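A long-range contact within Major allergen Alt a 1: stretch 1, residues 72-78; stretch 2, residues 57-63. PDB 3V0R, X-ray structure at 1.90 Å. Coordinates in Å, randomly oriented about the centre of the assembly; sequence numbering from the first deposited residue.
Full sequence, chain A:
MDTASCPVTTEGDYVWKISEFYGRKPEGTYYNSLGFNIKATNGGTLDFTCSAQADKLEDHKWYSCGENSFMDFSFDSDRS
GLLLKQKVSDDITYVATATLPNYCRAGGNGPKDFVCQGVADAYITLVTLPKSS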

# COMPACT_ATOMS: atom_id res chain seq x y z
N ASP A 72 -10.12 4.24 12.90
CA ASP A 72 -11.01 4.98 11.98
C ASP A 72 -10.94 6.41 12.31
O ASP A 72 -10.65 6.78 13.44
CB ASP A 72 -12.45 4.52 12.09
CG ASP A 72 -12.66 3.08 11.53
OD1 ASP A 72 -11.87 2.59 10.72
OD2 ASP A 72 -13.66 2.46 11.91
N PHE A 73 -11.20 7.26 11.30
CA PHE A 73 -11.31 8.69 11.51
C PHE A 73 -12.48 9.29 10.75
O PHE A 73 -12.98 8.72 9.79
CB PHE A 73 -10.02 9.40 11.16
CG PHE A 73 -9.83 9.64 9.67
CD1 PHE A 73 -9.38 8.67 8.86
CD2 PHE A 73 -10.08 10.91 9.11
CE1 PHE A 73 -9.13 8.88 7.50
CE2 PHE A 73 -9.85 11.14 7.75
CZ PHE A 73 -9.38 10.12 6.94
N SER A 74 -12.91 10.47 11.21
CA SER A 74 -13.88 11.28 10.55
C SER A 74 -13.43 12.74 10.60
O SER A 74 -12.64 13.09 11.46
CB SER A 74 -15.21 11.10 11.30
OG SER A 74 -16.29 11.73 10.63
N PHE A 75 -13.88 13.57 9.68
CA PHE A 75 -13.45 14.96 9.61
C PHE A 75 -14.66 15.83 9.44
O PHE A 75 -15.59 15.48 8.68
CB PHE A 75 -12.45 15.15 8.44
CG PHE A 75 -11.52 16.31 8.58
CD1 PHE A 75 -10.54 16.33 9.58
CD2 PHE A 75 -11.58 17.36 7.72
CE1 PHE A 75 -9.70 17.43 9.73
CE2 PHE A 75 -10.74 18.47 7.86
CZ PHE A 75 -9.81 18.51 8.88
N ASP A 76 -14.68 16.99 10.12
CA ASP A 76 -15.66 18.04 9.86
C ASP A 76 -14.89 19.16 9.20
O ASP A 76 -14.20 19.90 9.86
CB ASP A 76 -16.27 18.52 11.19
CG ASP A 76 -17.37 17.58 11.71
OD1 ASP A 76 -17.78 16.61 11.03
OD2 ASP A 76 -17.87 17.83 12.82
N SER A 77 -15.04 19.33 7.90
CA SER A 77 -14.23 20.30 7.22
C SER A 77 -14.59 21.72 7.59
O SER A 77 -13.72 22.57 7.54
CB SER A 77 -14.27 20.13 5.69
OG SER A 77 -15.63 20.26 5.25
N ASP A 78 -15.83 21.98 8.04
CA ASP A 78 -16.21 23.34 8.43
C ASP A 78 -15.37 23.90 9.62
O ASP A 78 -15.24 25.09 9.75
CB ASP A 78 -17.73 23.42 8.80
CG ASP A 78 -18.11 22.55 10.08
OD1 ASP A 78 -17.33 21.74 10.53
OD2 ASP A 78 -19.21 22.71 10.64
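Stretch 2, residues 57-63: LEDHKWY

Stretch 2 runs antiparallel to the strand 72-76, and it forms a single antiparallel bridge, at its end, between Y63 and F73. Y63 covers the most surface of any residue here. Its backbone and that of F73 form a hydrogen-bonded antiparallel pair: Y63 N donates to F73 O at 2.8 Å, and F73 N to Y63 O at 2.9 Å, both nearly straight. The two side chains leave the same face of the sheet, so aromatic carbon packs on aliphatic carbon, F73 CE1 lying 3.7 Å from Y63 CB. The Y63 ring leads away from the strand, and its hydroxyl serves its own stretch, accepting a hydrogen bond from E58 N (2.8 Å to Y63 OH).

Before Y63 in sequence there is no further bridge; W62 CA makes a CA-H...O contact with F73 O at 3.4 Å. H60 has positive phi and psi, and H60 N donates to F75 O at 3.1 Å, while a water accepts from F75 N and donates to E58 O and K61 O, bridging the gap. D59 then anchors the far end: a short carboxylate suits this place because D59 OD1 can accept from both S77 N and S77 OG, each at 2.9 Å. W62, chi1 m, lays its broad indole alongside the strand, with W62 CE3 3.8 Å from D72 CB and 4.0 Å from S74 CB.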

# COMPACT_ATOMS: atom_id res chain seq x y z
N LEU A 57 -14.65 13.18 -0.80
CA LEU A 57 -14.71 12.74 0.60
C LEU A 57 -15.87 13.44 1.33
O LEU A 57 -16.16 14.59 1.03
CB LEU A 57 -13.38 13.03 1.31
CG LEU A 57 -12.17 12.25 0.82
CD1 LEU A 57 -10.85 12.74 1.44
CD2 LEU A 57 -12.36 10.75 1.20
N GLU A 58 -16.51 12.74 2.26
CA GLU A 58 -17.65 13.27 2.97
C GLU A 58 -17.24 13.67 4.41
O GLU A 58 -16.37 13.00 5.04
CB GLU A 58 -18.75 12.20 3.06
CG GLU A 58 -19.15 11.56 1.72
CD GLU A 58 -19.76 12.53 0.71
OE1 GLU A 58 -20.19 13.64 1.10
OE2 GLU A 58 -19.82 12.18 -0.52
N ASP A 59 -17.85 14.76 4.89
CA ASP A 59 -17.82 15.07 6.32
C ASP A 59 -18.67 14.07 7.15
O ASP A 59 -19.59 13.42 6.66
CB ASP A 59 -18.24 16.52 6.61
CG ASP A 59 -17.39 17.53 5.86
OD1 ASP A 59 -16.14 17.54 5.95
OD2 ASP A 59 -17.99 18.30 5.08
N HIS A 60 -18.34 13.97 8.43
CA HIS A 60 -19.02 13.11 9.36
C HIS A 60 -19.27 11.72 8.84
O HIS A 60 -20.38 11.23 8.90
CB HIS A 60 -20.28 13.70 9.95
CG HIS A 60 -21.18 14.33 8.99
ND1 HIS A 60 -21.10 15.66 8.70
CD2 HIS A 60 -22.29 13.83 8.31
CE1 HIS A 60 -22.06 15.98 7.82
NE2 HIS A 60 -22.80 14.87 7.56
N LYS A 61 -18.21 11.12 8.30
CA LYS A 61 -18.25 9.74 7.81
C LYS A 61 -16.98 9.03 8.23
O LYS A 61 -15.94 9.59 8.12
CB LYS A 61 -18.37 9.75 6.32
CG LYS A 61 -18.39 8.35 5.73
CD LYS A 61 -18.43 8.39 4.23
CE LYS A 61 -18.58 6.92 3.76
NZ LYS A 61 -18.32 6.91 2.34
N TRP A 62 -17.07 7.80 8.72
CA TRP A 62 -15.87 7.06 9.14
C TRP A 62 -15.10 6.58 7.94
O TRP A 62 -15.68 6.01 7.01
CB TRP A 62 -16.25 5.80 9.92
CG TRP A 62 -16.82 6.07 11.30
CD1 TRP A 62 -18.06 5.69 11.78
CD2 TRP A 62 -16.18 6.73 12.38
NE1 TRP A 62 -18.21 6.11 13.08
CE2 TRP A 62 -17.14 6.75 13.49
CE3 TRP A 62 -14.95 7.33 12.57
CZ2 TRP A 62 -16.86 7.32 14.67
CZ3 TRP A 62 -14.71 7.90 13.78
CH2 TRP A 62 -15.67 7.88 14.81
N TYR A 63 -13.80 6.82 7.93
CA TYR A 63 -12.91 6.24 6.95
C TYR A 63 -11.87 5.47 7.73
O TYR A 63 -11.44 5.88 8.79
CB TYR A 63 -12.22 7.34 6.12
CG TYR A 63 -13.15 8.08 5.21
CD1 TYR A 63 -13.47 7.53 3.97
CD2 TYR A 63 -13.69 9.31 5.54
CE1 TYR A 63 -14.34 8.19 3.08
CE2 TYR A 63 -14.59 9.96 4.66
CZ TYR A 63 -14.88 9.39 3.44
OH TYR A 63 -15.73 10.02 2.57
O HOH W 1 -15.28 12.17 7.39